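Local coordinates for hemoglobin-like protein (Methylacidiphilum infernorum, PDB 4NK2) that binds heme b and, as a group II truncated hemoglobin, probably binds and carries oxygen at the heme iron, at residues E60-K65 with V148-S153; A122-V127 with I167-R172; I136-Y141 with E157-I162. All blocks are in the same frame, centred on the assembly; numbering follows the deposited sequence.

Interaction 1 (E60-K65 with V148-S153)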
loop_
_atom_site.group_PDB
_atom_site.type_symbol
_atom_site.label_atom_id
_atom_site.label_comp_id
_atom_site.label_asym_id
_atom_site.label_seq_id
_atom_site.Cartn_x
_atom_site.Cartn_y
_atom_site.Cartn_z
ATOM N N GLU A 60 -12.975 9.122 -31.515
ATOM C CA GLU A 60 -12.686 7.777 -31.054
ATOM C C GLU A 60 -11.368 7.225 -31.583
ATOM O O GLU A 60 -10.587 6.696 -30.833
ATOM C CB GLU A 60 -13.830 6.825 -31.390
ATOM C CG GLU A 60 -13.525 5.400 -31.055
ATOM C CD GLU A 60 -14.730 4.493 -31.101
ATOM O OE1 GLU A 60 -15.858 4.982 -31.172
ATOM O OE2 GLU A 60 -14.542 3.280 -31.072
ATOM N N GLU A 61 -11.126 7.332 -32.879
ATOM C CA GLU A 61 -9.890 6.860 -33.491
ATOM C C GLU A 61 -8.630 7.325 -32.763
ATOM O O GLU A 61 -7.775 6.540 -32.426
ATOM C CB GLU A 61 -9.841 7.339 -34.939
ATOM C CG GLU A 61 -8.981 6.530 -35.873
ATOM C CD GLU A 61 -8.987 7.072 -37.301
ATOM O OE1 GLU A 61 -9.771 6.591 -38.135
ATOM O OE2 GLU A 61 -8.198 7.983 -37.586
ATOM N N LEU A 62 -8.527 8.623 -32.537
ATOM C CA LEU A 62 -7.347 9.205 -31.896
ATOM C C LEU A 62 -7.203 8.702 -30.468
ATOM O O LEU A 62 -6.094 8.431 -30.005
ATOM C CB LEU A 62 -7.468 10.730 -31.864
ATOM C CG LEU A 62 -6.182 11.555 -31.943
ATOM C CD1 LEU A 62 -6.367 12.946 -31.375
ATOM C CD2 LEU A 62 -5.061 10.868 -31.250
ATOM N N LEU A 63 -8.313 8.604 -29.748
ATOM C CA LEU A 63 -8.238 8.094 -28.377
ATOM C C LEU A 63 -7.750 6.653 -28.364
ATOM O O LEU A 63 -6.993 6.251 -27.471
ATOM C CB LEU A 63 -9.588 8.237 -27.664
ATOM C CG LEU A 63 -9.996 9.693 -27.385
ATOM C CD1 LEU A 63 -11.437 9.786 -26.913
ATOM C CD2 LEU A 63 -9.060 10.294 -26.344
ATOM N N ARG A 64 -8.154 5.856 -29.344
ATOM C CA ARG A 64 -7.689 4.468 -29.337
ATOM C C ARG A 64 -6.201 4.412 -29.701
ATOM O O ARG A 64 -5.446 3.582 -29.183
ATOM C CB ARG A 64 -8.537 3.583 -30.268
ATOM C CG ARG A 64 -10.025 3.533 -29.893
ATOM C CD ARG A 64 -10.780 2.433 -30.636
ATOM N NE ARG A 64 -12.137 2.311 -30.110
ATOM C CZ ARG A 64 -12.466 1.553 -29.065
ATOM N NH1 ARG A 64 -11.539 0.836 -28.436
ATOM N NH2 ARG A 64 -13.722 1.517 -28.638
ATOM N N LYS A 65 -5.768 5.318 -30.573
ATOM C CA LYS A 65 -4.364 5.344 -30.974
ATOM C C LYS A 65 -3.496 5.819 -29.823
ATOM O O LYS A 65 -2.392 5.303 -29.608
ATOM C CB LYS A 65 -4.156 6.249 -32.185
ATOM C CG LYS A 65 -2.704 6.313 -32.647
ATOM C CD LYS A 65 -2.539 7.313 -33.823
ATOM C CE LYS A 65 -1.076 7.406 -34.218
ATOM N NZ LYS A 65 -0.883 8.142 -35.494
ATOM N N VAL A 148 1.036 11.586 -30.484
ATOM C CA VAL A 148 -0.156 11.451 -31.315
ATOM C C VAL A 148 -0.828 12.805 -31.569
ATOM O O VAL A 148 -1.907 12.867 -32.161
ATOM C CB VAL A 148 -1.201 10.483 -30.696
ATOM C CG1 VAL A 148 -0.564 9.138 -30.361
ATOM C CG2 VAL A 148 -1.827 11.097 -29.443
ATOM N N HIS A 149 -0.196 13.880 -31.115
ATOM C CA HIS A 149 -0.722 15.227 -31.334
ATOM C C HIS A 149 -2.138 15.386 -30.780
ATOM O O HIS A 149 -3.042 15.912 -31.452
ATOM C CB HIS A 149 -0.671 15.585 -32.833
ATOM C CG HIS A 149 0.600 15.155 -33.501
ATOM N ND1 HIS A 149 1.846 15.505 -33.020
ATOM C CD2 HIS A 149 0.821 14.380 -34.591
ATOM C CE1 HIS A 149 2.779 14.965 -33.787
ATOM N NE2 HIS A 149 2.182 14.290 -34.755
ATOM N N PHE A 150 -2.327 14.929 -29.544
ATOM C CA PHE A 150 -3.587 15.137 -28.846
ATOM C C PHE A 150 -3.929 16.626 -28.903
ATOM O O PHE A 150 -3.068 17.476 -28.675
ATOM C CB PHE A 150 -3.453 14.681 -27.397
ATOM C CG PHE A 150 -4.758 14.357 -26.747
ATOM C CD1 PHE A 150 -5.392 13.145 -27.015
ATOM C CD2 PHE A 150 -5.346 15.249 -25.852
ATOM C CE1 PHE A 150 -6.596 12.829 -26.409
ATOM C CE2 PHE A 150 -6.549 14.942 -25.233
ATOM C CZ PHE A 150 -7.180 13.729 -25.509
ATOM N N PRO A 151 -5.193 16.946 -29.209
ATOM C CA PRO A 151 -5.591 18.342 -29.455
ATOM C C PRO A 151 -5.255 19.247 -28.268
ATOM O O PRO A 151 -5.568 18.925 -27.114
ATOM C CB PRO A 151 -7.107 18.246 -29.649
ATOM C CG PRO A 151 -7.355 16.802 -30.062
ATOM C CD PRO A 151 -6.321 16.003 -29.325
ATOM N N LEU A 152 -4.626 20.386 -28.542
ATOM C CA LEU A 152 -4.121 21.222 -27.459
ATOM C C LEU A 152 -5.242 21.761 -26.568
ATOM O O LEU A 152 -5.013 22.074 -25.399
ATOM C CB LEU A 152 -3.268 22.370 -28.023
ATOM C CG LEU A 152 -1.949 21.951 -28.688
ATOM C CD1 LEU A 152 -1.285 23.138 -29.394
ATOM C CD2 LEU A 152 -0.980 21.328 -27.672
ATOM N N SER A 153 -6.452 21.861 -27.112
ATOM C CA SER A 153 -7.575 22.447 -26.376
ATOM C C SER A 153 -8.007 21.599 -25.178
ATOM O O SER A 153 -8.564 22.120 -24.206
ATOM C CB SER A 153 -8.776 22.624 -27.296
ATOM O OG SER A 153 -9.205 21.369 -27.801
HETATM O O HOH W 1 -1.981 10.874 -34.837
#
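Segment 60-65 is a helical turn within helix 53-75, kinked at its start, facing the loop that follows helix 131-147; the nearest CA atoms, of Lys-65 and Val-148, are 7.4 Å apart. The loop leaves helix 131-147 through a Schellman motif, with His-149 at positive phi. Leu-62 carries the contact with both methyls. Its CD2 crosses Val-148 obliquely, 3.7 Å from CG2, while CD1 meets Pro-151 tip to tip, 3.7 Å from CD. Phe-150 has its CG anti to the backbone N (chi1 -158°), which sends the ring inward, and Leu-63 CD2 reaches the rim of that ring in its plane, 3.5 Å from CE1. Pro-151 CD sits above one face of the Phe-150 ring, toward its rim. At the outer margin the extended Lys-65 gives its NZ to a water at 3.0 Å, which in turn donates a weak bond to Val-148 O. Within the helix, Arg-64 holds Glu-60 side-on, NE and NH2 both reaching OE2, the NE bond at 2.8 Å, and NH2 also pairs with Asp-99. The direct contact is therefore apolar, with a weak water bridge at its edge; the salt bridge faces helix 87-104.

Interaction 2 (A122-V127 with I167-R172); sequences ARHFSV and IRMINR. With HEM (protoporphyrin IX containing Fe), chain C.
The imidazole of His-124 rises from the heme beside Met-169, its NE2 bound to HEM FE at 2.0 Å. Met-169 crosses it obliquely: CG, set beside the backbone N by chi1, lies over one ring face, and the bend at chi2 (-52°) brings SD to 3.7 Å from His-124 ND1, an oblique sulfur-aromatic contact. The same CG touches the porphyrin rim, 3.6 Å from HEM CHC, so one thioether chain packs on the axial histidine and the porphyrin together. ND1 is hydrogen-bonded to Met-120 O, one turn back, which fixes the ring's rotation and would be expected to make the imidazole a stronger donor to iron. Asn-171 meets the chain at the type I beta turn from His-124 to Val-127. Its CG takes the crowded position between backbone N and carbonyl carbon, and ND2 donates to Val-127 O at 2.9 Å, with an N-H...O angle of 165° and an approach nearly along the C=O axis. Its OD1 accepts from Ile-129 N, so both ends of the amide hold the chain after the turn. Asn-171 and Phe-125 slide past each other in opposite directions, CB 4.1 Å from CD1 at the ring edge. Val-127 turns its CG2 to the heme, 3.8 Å from HEM CMA. Arg-172 of the second subunit hydrogen-bonds to Phe-125 O, placing the turn at the dimer interface. The whole is the proximal heme site of a globin, with its axial histidine backed by residues that follow helix 155-165.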
loop_
_atom_site.group_PDB
_atom_site.type_symbol
_atom_site.label_atom_id
_atom_site.label_comp_id
_atom_site.label_asym_id
_atom_site.label_seq_id
_atom_site.Cartn_x
_atom_site.Cartn_y
_atom_site.Cartn_z
ATOM N N ALA A 122 -9.718 -1.285 -7.396
ATOM C CA ALA A 122 -9.880 -2.698 -7.037
ATOM C C ALA A 122 -9.372 -3.618 -8.150
ATOM O O ALA A 122 -8.695 -4.632 -7.899
ATOM C CB ALA A 122 -11.345 -2.990 -6.723
ATOM N N ARG A 123 -9.714 -3.284 -9.388
ATOM C CA ARG A 123 -9.233 -4.073 -10.522
ATOM C C ARG A 123 -7.701 -4.081 -10.557
ATOM O O ARG A 123 -7.095 -5.088 -10.945
ATOM C CB ARG A 123 -9.815 -3.559 -11.853
ATOM C CG ARG A 123 -11.319 -3.815 -12.029
ATOM C CD ARG A 123 -11.838 -3.299 -13.387
ATOM N NE ARG A 123 -13.302 -3.363 -13.508
ATOM C CZ ARG A 123 -13.969 -4.368 -14.077
ATOM N NH1 ARG A 123 -13.306 -5.409 -14.567
ATOM N NH2 ARG A 123 -15.301 -4.335 -14.164
ATOM N N HIS A 124 -7.067 -3.003 -10.121
ATOM C CA HIS A 124 -5.613 -2.921 -10.163
ATOM C C HIS A 124 -4.887 -3.632 -9.009
ATOM O O HIS A 124 -3.683 -3.739 -9.042
ATOM C CB HIS A 124 -5.128 -1.471 -10.314
ATOM C CG HIS A 124 -5.190 -0.951 -11.719
ATOM N ND1 HIS A 124 -6.346 -0.472 -12.283
ATOM C CD2 HIS A 124 -4.237 -0.835 -12.672
ATOM C CE1 HIS A 124 -6.105 -0.088 -13.519
ATOM N NE2 HIS A 124 -4.831 -0.293 -13.781
ATOM N N PHE A 125 -5.612 -4.126 -8.009
ATOM C CA PHE A 125 -4.985 -4.923 -6.951
ATOM C C PHE A 125 -4.256 -6.133 -7.558
ATOM O O PHE A 125 -3.344 -6.674 -6.943
ATOM C CB PHE A 125 -6.010 -5.400 -5.910
ATOM C CG PHE A 125 -6.507 -4.313 -4.978
ATOM C CD1 PHE A 125 -5.670 -3.287 -4.558
ATOM C CD2 PHE A 125 -7.823 -4.339 -4.512
ATOM C CE1 PHE A 125 -6.140 -2.287 -3.697
ATOM C CE2 PHE A 125 -8.302 -3.342 -3.648
ATOM C CZ PHE A 125 -7.462 -2.321 -3.243
ATOM N N SER A 126 -4.656 -6.538 -8.762
ATOM C CA SER A 126 -4.060 -7.694 -9.450
ATOM C C SER A 126 -2.631 -7.444 -9.949
ATOM O O SER A 126 -2.022 -8.321 -10.570
ATOM C CB SER A 126 -4.937 -8.095 -10.642
ATOM O OG SER A 126 -6.272 -8.351 -10.237
ATOM N N VAL A 127 -2.106 -6.257 -9.706
ATOM C CA VAL A 127 -0.760 -5.925 -10.132
ATOM C C VAL A 127 -0.106 -5.014 -9.117
ATOM O O VAL A 127 -0.734 -4.126 -8.590
ATOM C CB VAL A 127 -0.742 -5.308 -11.544
ATOM C CG1 VAL A 127 -1.708 -4.190 -11.649
ATOM C CG2 VAL A 127 0.631 -4.849 -11.916
ATOM N N ILE A 167 -3.185 8.202 -8.895
ATOM C CA ILE A 167 -2.748 8.072 -7.500
ATOM C C ILE A 167 -3.494 6.940 -6.773
ATOM O O ILE A 167 -2.922 6.261 -5.915
ATOM C CB ILE A 167 -2.924 9.384 -6.731
ATOM C CG1 ILE A 167 -2.020 10.469 -7.342
ATOM C CG2 ILE A 167 -2.569 9.183 -5.281
ATOM C CD1 ILE A 167 -2.233 11.848 -6.728
ATOM N N ARG A 168 -4.770 6.752 -7.107
ATOM C CA ARG A 168 -5.597 5.743 -6.448
ATOM C C ARG A 168 -5.306 4.329 -6.901
ATOM O O ARG A 168 -5.863 3.375 -6.352
ATOM C CB ARG A 168 -7.071 6.038 -6.701
ATOM C CG ARG A 168 -7.395 7.494 -6.543
ATOM C CD ARG A 168 -8.884 7.729 -6.456
ATOM N NE ARG A 168 -9.133 9.100 -6.026
ATOM C CZ ARG A 168 -10.241 9.505 -5.421
ATOM N NH1 ARG A 168 -11.213 8.638 -5.171
ATOM N NH2 ARG A 168 -10.365 10.773 -5.061
ATOM N N MET A 169 -4.453 4.171 -7.907
ATOM C CA MET A 169 -4.076 2.810 -8.311
ATOM C C MET A 169 -2.906 2.284 -7.474
ATOM O O MET A 169 -2.633 1.078 -7.464
ATOM C CB MET A 169 -3.706 2.780 -9.787
ATOM C CG MET A 169 -4.778 3.403 -10.691
ATOM S SD MET A 169 -6.393 2.666 -10.360
ATOM C CE MET A 169 -7.320 4.167 -10.648
ATOM N N ILE A 170 -2.204 3.186 -6.787
ATOM C CA ILE A 170 -0.990 2.793 -6.063
ATOM C C ILE A 170 -1.377 1.868 -4.912
ATOM O O ILE A 170 -2.183 2.241 -4.045
ATOM C CB ILE A 170 -0.228 4.002 -5.474
ATOM C CG1 ILE A 170 0.334 4.889 -6.596
ATOM C CG2 ILE A 170 0.903 3.511 -4.564
ATOM C CD1 ILE A 170 0.983 6.174 -6.086
ATOM N N ASN A 171 -0.814 0.668 -4.903
ATOM C CA ASN A 171 -1.162 -0.306 -3.867
ATOM C C ASN A 171 0.047 -0.874 -3.123
ATOM O O ASN A 171 -0.100 -1.688 -2.192
ATOM C CB ASN A 171 -2.018 -1.429 -4.456
ATOM C CG ASN A 171 -1.337 -2.138 -5.603
ATOM O OD1 ASN A 171 -0.124 -2.384 -5.559
ATOM N ND2 ASN A 171 -2.107 -2.474 -6.644
ATOM N N ARG A 172 1.238 -0.432 -3.521
ATOM C CA ARG A 172 2.469 -0.794 -2.812
ATOM C C ARG A 172 3.178 0.485 -2.397
ATOM O O ARG A 172 3.569 1.303 -3.249
ATOM C CB ARG A 172 3.376 -1.632 -3.707
ATOM C CG ARG A 172 4.734 -1.999 -3.068
ATOM C CD ARG A 172 4.563 -2.932 -1.862
ATOM N NE ARG A 172 5.740 -3.768 -1.602
ATOM C CZ ARG A 172 6.703 -3.466 -0.735
ATOM N NH1 ARG A 172 6.645 -2.338 -0.027
ATOM N NH2 ARG A 172 7.718 -4.304 -0.567
HETATM C CHA HEM C . -5.368 -2.830 -16.461
HETATM C CHB HEM C . -1.030 -1.196 -15.082
HETATM C CHC HEM C . -3.060 3.071 -13.871
HETATM C CHD HEM C . -6.683 1.842 -16.894
HETATM C C1A HEM C . -4.039 -2.819 -16.115
HETATM C C2A HEM C . -3.137 -3.966 -16.045
HETATM C C3A HEM C . -1.935 -3.488 -15.660
HETATM C C4A HEM C . -2.042 -2.048 -15.472
HETATM C CMA HEM C . -0.624 -4.279 -15.450
HETATM C CAA HEM C . -3.520 -5.444 -16.351
HETATM C CBA HEM C . -3.852 -6.120 -15.004
HETATM C CGA HEM C . -4.299 -7.577 -15.070
HETATM O O1A HEM C . -3.806 -8.401 -14.247
HETATM O O2A HEM C . -5.154 -7.952 -15.918
HETATM C C1B HEM C . -1.186 0.068 -14.534
HETATM C C2B HEM C . -0.202 0.826 -13.776
HETATM C C3B HEM C . -0.760 2.004 -13.440
HETATM C C4B HEM C . -2.119 2.050 -13.971
HETATM C CMB HEM C . 1.235 0.386 -13.430
HETATM C CAB HEM C . -0.051 3.103 -12.627
HETATM C CBB HEM C . -0.771 4.093 -12.085
HETATM C C1C HEM C . -4.215 3.150 -14.628
HETATM C C2C HEM C . -5.113 4.287 -14.773
HETATM C C3C HEM C . -6.114 3.931 -15.602
HETATM C C4C HEM C . -5.885 2.564 -16.028
HETATM C CMC HEM C . -4.949 5.651 -14.066
HETATM C CAC HEM C . -7.308 4.789 -16.083
HETATM C CBC HEM C . -7.282 6.128 -16.017
HETATM C C1D HEM C . -6.762 0.470 -16.966
HETATM C C2D HEM C . -7.888 -0.307 -17.463
HETATM C C3D HEM C . -7.457 -1.760 -17.333
HETATM C C4D HEM C . -6.129 -1.726 -16.762
HETATM C CMD HEM C . -9.238 0.194 -18.033
HETATM C CAD HEM C . -8.294 -3.005 -17.700
HETATM C CBD HEM C . -9.218 -3.285 -16.511
HETATM C CGD HEM C . -10.042 -4.505 -16.855
HETATM O O1D HEM C . -9.472 -5.622 -16.866
HETATM O O2D HEM C . -11.262 -4.354 -17.130
HETATM N NA HEM C . -3.339 -1.680 -15.766
HETATM N NB HEM C . -2.326 0.854 -14.626
HETATM N NC HEM C . -4.728 2.130 -15.419
HETATM N ND HEM C . -5.760 -0.399 -16.568
HETATM FE FE HEM C . -4.075 0.227 -15.508
#

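Interaction 3 (I136-Y141 with E157-I162). With HEM (protoporphyrin IX containing Fe), chain C.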
loop_
_atom_site.group_PDB
_atom_site.type_symbol
_atom_site.label_atom_id
_atom_site.label_comp_id
_atom_site.label_asym_id
_atom_site.label_seq_id
_atom_site.Cartn_x
_atom_site.Cartn_y
_atom_site.Cartn_z
ATOM N N ILE A 136 6.395 6.339 -13.857
ATOM C CA ILE A 136 6.778 5.826 -15.174
ATOM C C ILE A 136 5.559 5.683 -16.093
ATOM O O ILE A 136 5.615 6.048 -17.263
ATOM C CB ILE A 136 7.524 4.477 -15.062
ATOM C CG1 ILE A 136 8.908 4.673 -14.422
ATOM C CG2 ILE A 136 7.657 3.825 -16.434
ATOM C CD1 ILE A 136 9.581 3.333 -14.045
ATOM N N TRP A 137 4.454 5.158 -15.569
ATOM C CA TRP A 137 3.212 5.054 -16.343
ATOM C C TRP A 137 2.792 6.443 -16.843
ATOM O O TRP A 137 2.394 6.604 -18.000
ATOM C CB TRP A 137 2.130 4.433 -15.454
ATOM C CG TRP A 137 0.761 4.149 -16.070
ATOM C CD1 TRP A 137 0.308 2.949 -16.557
ATOM C CD2 TRP A 137 -0.347 5.058 -16.160
ATOM N NE1 TRP A 137 -1.001 3.067 -16.972
ATOM C CE2 TRP A 137 -1.426 4.351 -16.740
ATOM C CE3 TRP A 137 -0.522 6.407 -15.827
ATOM C CZ2 TRP A 137 -2.662 4.949 -16.993
ATOM C CZ3 TRP A 137 -1.755 7.001 -16.068
ATOM C CH2 TRP A 137 -2.805 6.274 -16.655
ATOM N N LEU A 138 2.896 7.446 -15.977
ATOM C CA LEU A 138 2.581 8.830 -16.361
ATOM C C LEU A 138 3.532 9.408 -17.409
ATOM O O LEU A 138 3.092 10.091 -18.344
ATOM C CB LEU A 138 2.556 9.735 -15.120
ATOM C CG LEU A 138 1.283 9.644 -14.272
ATOM C CD1 LEU A 138 1.377 10.521 -13.035
ATOM C CD2 LEU A 138 0.051 10.053 -15.105
ATOM N N ALA A 139 4.833 9.169 -17.268
ATOM C CA ALA A 139 5.781 9.726 -18.238
ATOM C C ALA A 139 5.557 9.102 -19.600
ATOM O O ALA A 139 5.731 9.756 -20.637
ATOM C CB ALA A 139 7.208 9.513 -17.788
ATOM N N CYS A 140 5.193 7.824 -19.603
ATOM C CA CYS A 140 4.836 7.160 -20.846
ATOM C C CYS A 140 3.602 7.800 -21.472
ATOM O O CYS A 140 3.461 7.809 -22.696
ATOM C CB CYS A 140 4.566 5.673 -20.614
ATOM S SG CYS A 140 6.074 4.719 -20.306
ATOM N N TYR A 141 2.687 8.292 -20.640
ATOM C CA TYR A 141 1.465 8.892 -21.169
ATOM C C TYR A 141 1.750 10.292 -21.698
ATOM O O TYR A 141 1.220 10.692 -22.748
ATOM C CB TYR A 141 0.379 8.939 -20.099
ATOM C CG TYR A 141 -0.923 8.335 -20.550
ATOM C CD1 TYR A 141 -1.571 7.389 -19.772
ATOM C CD2 TYR A 141 -1.520 8.732 -21.742
ATOM C CE1 TYR A 141 -2.773 6.836 -20.162
ATOM C CE2 TYR A 141 -2.728 8.177 -22.145
ATOM C CZ TYR A 141 -3.343 7.228 -21.347
ATOM O OH TYR A 141 -4.546 6.660 -21.730
ATOM N N GLU A 157 -7.095 19.016 -19.622
ATOM C CA GLU A 157 -8.217 18.280 -19.055
ATOM C C GLU A 157 -7.901 16.776 -18.928
ATOM O O GLU A 157 -8.132 16.156 -17.874
ATOM C CB GLU A 157 -9.439 18.491 -19.954
ATOM C CG GLU A 157 -10.762 18.134 -19.321
ATOM C CD GLU A 157 -11.945 18.639 -20.127
ATOM O OE1 GLU A 157 -13.053 18.088 -19.956
ATOM O OE2 GLU A 157 -11.775 19.593 -20.918
ATOM N N PHE A 158 -7.386 16.191 -20.006
ATOM C CA PHE A 158 -7.006 14.780 -19.995
ATOM C C PHE A 158 -5.885 14.511 -18.988
ATOM O O PHE A 158 -5.947 13.553 -18.201
ATOM C CB PHE A 158 -6.579 14.325 -21.395
ATOM C CG PHE A 158 -6.383 12.831 -21.506
ATOM C CD1 PHE A 158 -5.128 12.263 -21.312
ATOM C CD2 PHE A 158 -7.461 11.992 -21.753
ATOM C CE1 PHE A 158 -4.950 10.877 -21.389
ATOM C CE2 PHE A 158 -7.290 10.601 -21.830
ATOM C CZ PHE A 158 -6.033 10.052 -21.654
ATOM N N TRP A 159 -4.843 15.336 -19.027
ATOM C CA TRP A 159 -3.700 15.135 -18.141
ATOM C C TRP A 159 -4.098 15.187 -16.668
ATOM O O TRP A 159 -3.689 14.333 -15.874
ATOM C CB TRP A 159 -2.590 16.169 -18.393
ATOM C CG TRP A 159 -1.451 15.953 -17.431
ATOM C CD1 TRP A 159 -1.187 16.645 -16.272
ATOM C CD2 TRP A 159 -0.459 14.925 -17.520
ATOM N NE1 TRP A 159 -0.071 16.115 -15.651
ATOM C CE2 TRP A 159 0.386 15.054 -16.392
ATOM C CE3 TRP A 159 -0.204 13.906 -18.446
ATOM C CZ2 TRP A 159 1.473 14.207 -16.174
ATOM C CZ3 TRP A 159 0.877 13.068 -18.229
ATOM C CH2 TRP A 159 1.707 13.231 -17.106
ATOM N N GLN A 160 -4.861 16.189 -16.280
ATOM C CA GLN A 160 -5.197 16.333 -14.882
ATOM C C GLN A 160 -6.060 15.170 -14.411
ATOM O O GLN A 160 -6.018 14.789 -13.267
ATOM C CB GLN A 160 -5.849 17.683 -14.606
ATOM C CG GLN A 160 -7.302 17.745 -14.940
ATOM O OE1 GLN A 160 -7.125 20.134 -14.769
ATOM N NE2 GLN A 160 -9.184 19.252 -14.951
ATOM N N TRP A 161 -6.814 14.588 -15.326
ATOM C CA TRP A 161 -7.567 13.375 -14.998
ATOM C C TRP A 161 -6.640 12.210 -14.663
ATOM O O TRP A 161 -6.728 11.630 -13.577
ATOM C CB TRP A 161 -8.516 12.979 -16.131
ATOM C CG TRP A 161 -9.179 11.636 -15.895
ATOM C CD1 TRP A 161 -9.806 11.217 -14.750
ATOM C CD2 TRP A 161 -9.283 10.550 -16.830
ATOM N NE1 TRP A 161 -10.290 9.931 -14.921
ATOM C CE2 TRP A 161 -9.978 9.502 -16.185
ATOM C CE3 TRP A 161 -8.852 10.364 -18.150
ATOM C CZ2 TRP A 161 -10.254 8.286 -16.818
ATOM C CZ3 TRP A 161 -9.122 9.163 -18.775
ATOM C CH2 TRP A 161 -9.824 8.134 -18.107
ATOM N N ILE A 162 -5.744 11.848 -15.573
ATOM C CA ILE A 162 -4.896 10.680 -15.279
ATOM C C ILE A 162 -3.859 10.946 -14.181
ATOM O O ILE A 162 -3.506 10.031 -13.432
ATOM C CB ILE A 162 -4.194 10.109 -16.541
ATOM C CG1 ILE A 162 -3.320 11.176 -17.216
ATOM C CG2 ILE A 162 -5.220 9.571 -17.515
ATOM C CD1 ILE A 162 -2.422 10.622 -18.326
HETATM C CHA HEM C . -5.368 -2.830 -16.461
HETATM C CHB HEM C . -1.030 -1.196 -15.082
HETATM C CHC HEM C . -3.060 3.071 -13.871
HETATM C CHD HEM C . -6.683 1.842 -16.894
HETATM C C1A HEM C . -4.039 -2.819 -16.115
HETATM C C2A HEM C . -3.137 -3.966 -16.045
HETATM C C3A HEM C . -1.935 -3.488 -15.660
HETATM C C4A HEM C . -2.042 -2.048 -15.472
HETATM C CMA HEM C . -0.624 -4.279 -15.450
HETATM C CAA HEM C . -3.520 -5.444 -16.351
HETATM C CBA HEM C . -3.852 -6.120 -15.004
HETATM C CGA HEM C . -4.299 -7.577 -15.070
HETATM O O1A HEM C . -3.806 -8.401 -14.247
HETATM O O2A HEM C . -5.154 -7.952 -15.918
HETATM C C1B HEM C . -1.186 0.068 -14.534
HETATM C C2B HEM C . -0.202 0.826 -13.776
HETATM C C3B HEM C . -0.760 2.004 -13.440
HETATM C C4B HEM C . -2.119 2.050 -13.971
HETATM C CMB HEM C . 1.235 0.386 -13.430
HETATM C CAB HEM C . -0.051 3.103 -12.627
HETATM C CBB HEM C . -0.771 4.093 -12.085
HETATM C C1C HEM C . -4.215 3.150 -14.628
HETATM C C2C HEM C . -5.113 4.287 -14.773
HETATM C C3C HEM C . -6.114 3.931 -15.602
HETATM C C4C HEM C . -5.885 2.564 -16.028
HETATM C CMC HEM C . -4.949 5.651 -14.066
HETATM C CAC HEM C . -7.308 4.789 -16.083
HETATM C CBC HEM C . -7.282 6.128 -16.017
HETATM C C1D HEM C . -6.762 0.470 -16.966
HETATM C C2D HEM C . -7.888 -0.307 -17.463
HETATM C C3D HEM C . -7.457 -1.760 -17.333
HETATM C C4D HEM C . -6.129 -1.726 -16.762
HETATM C CMD HEM C . -9.238 0.194 -18.033
HETATM C CAD HEM C . -8.294 -3.005 -17.700
HETATM C CBD HEM C . -9.218 -3.285 -16.511
HETATM C CGD HEM C . -10.042 -4.505 -16.855
HETATM O O1D HEM C . -9.472 -5.622 -16.866
HETATM O O2D HEM C . -11.262 -4.354 -17.130
HETATM N NA HEM C . -3.339 -1.680 -15.766
HETATM N NB HEM C . -2.326 0.854 -14.626
HETATM N NC HEM C . -4.728 2.130 -15.419
HETATM N ND HEM C . -5.760 -0.399 -16.568
HETATM FE FE HEM C . -4.075 0.227 -15.508
#
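Trp-137 O is gripped twice, by the side-chain NE2 of His-70 and by a weak helical bond from Tyr-141 N at 3.1 Å. The residue lies in the antiparallel G-H helix pair of the globin fold; segments 136-141 and 157-162 run at 168°, their axes 11.4 Å apart. Ile-162 lies at the middle of the contact, meeting Trp-137, Leu-138 and Tyr-141. Its CG1 occupies the crowded position between backbone N and carbonyl carbon (chi1 58°), which sends CD1 over the face of Tyr-141 in a CH-pi contact, 3.5 Å from CG. Phe-158 turns its edge toward the same tyrosine, the planes at 60° and CE1 3.6 Å from Tyr-141 CE2. Leu-138 slides past Ile-162 in the opposite direction, and its carbonyl O meets the edge of the Trp-159 ring in plane, while Trp-159 NE1 is hydrogen-bonded to Val-182 O. Trp-137 lies sandwiched: Tyr-141 CD1 sits above one face of the indole and the heme above the other, on the porphyrin side away from axial His-124. This is consistent with the distal helix G tryptophan of group II and III truncated hemoglobins. Indole CZ2 lies 3.4 Å from HEM C1C, and CZ3 meets Ile-162 CB at 4.0 Å.

How the interactions relate
Interaction 3 is the innermost of the three, joining helices 131-147 and 155-165 through aromatic and aliphatic side chains. Interaction 1 holds the loop between those same two helices against helix 53-75, and it is only partly buried, so water and charged groups enter at its margins. The two touch where Phe-150 CE2 packs on Phe-158 CB, continuing the apolar core outward. Interaction 2, on the far side of the chain's centre from interaction 1, is buried too but more polar, with metal coordination and an amide hydrogen bond beside the second subunit. Heme is shared: interaction 2 supplies its proximal side by coordination, interaction 3 its distal side by aromatic packing.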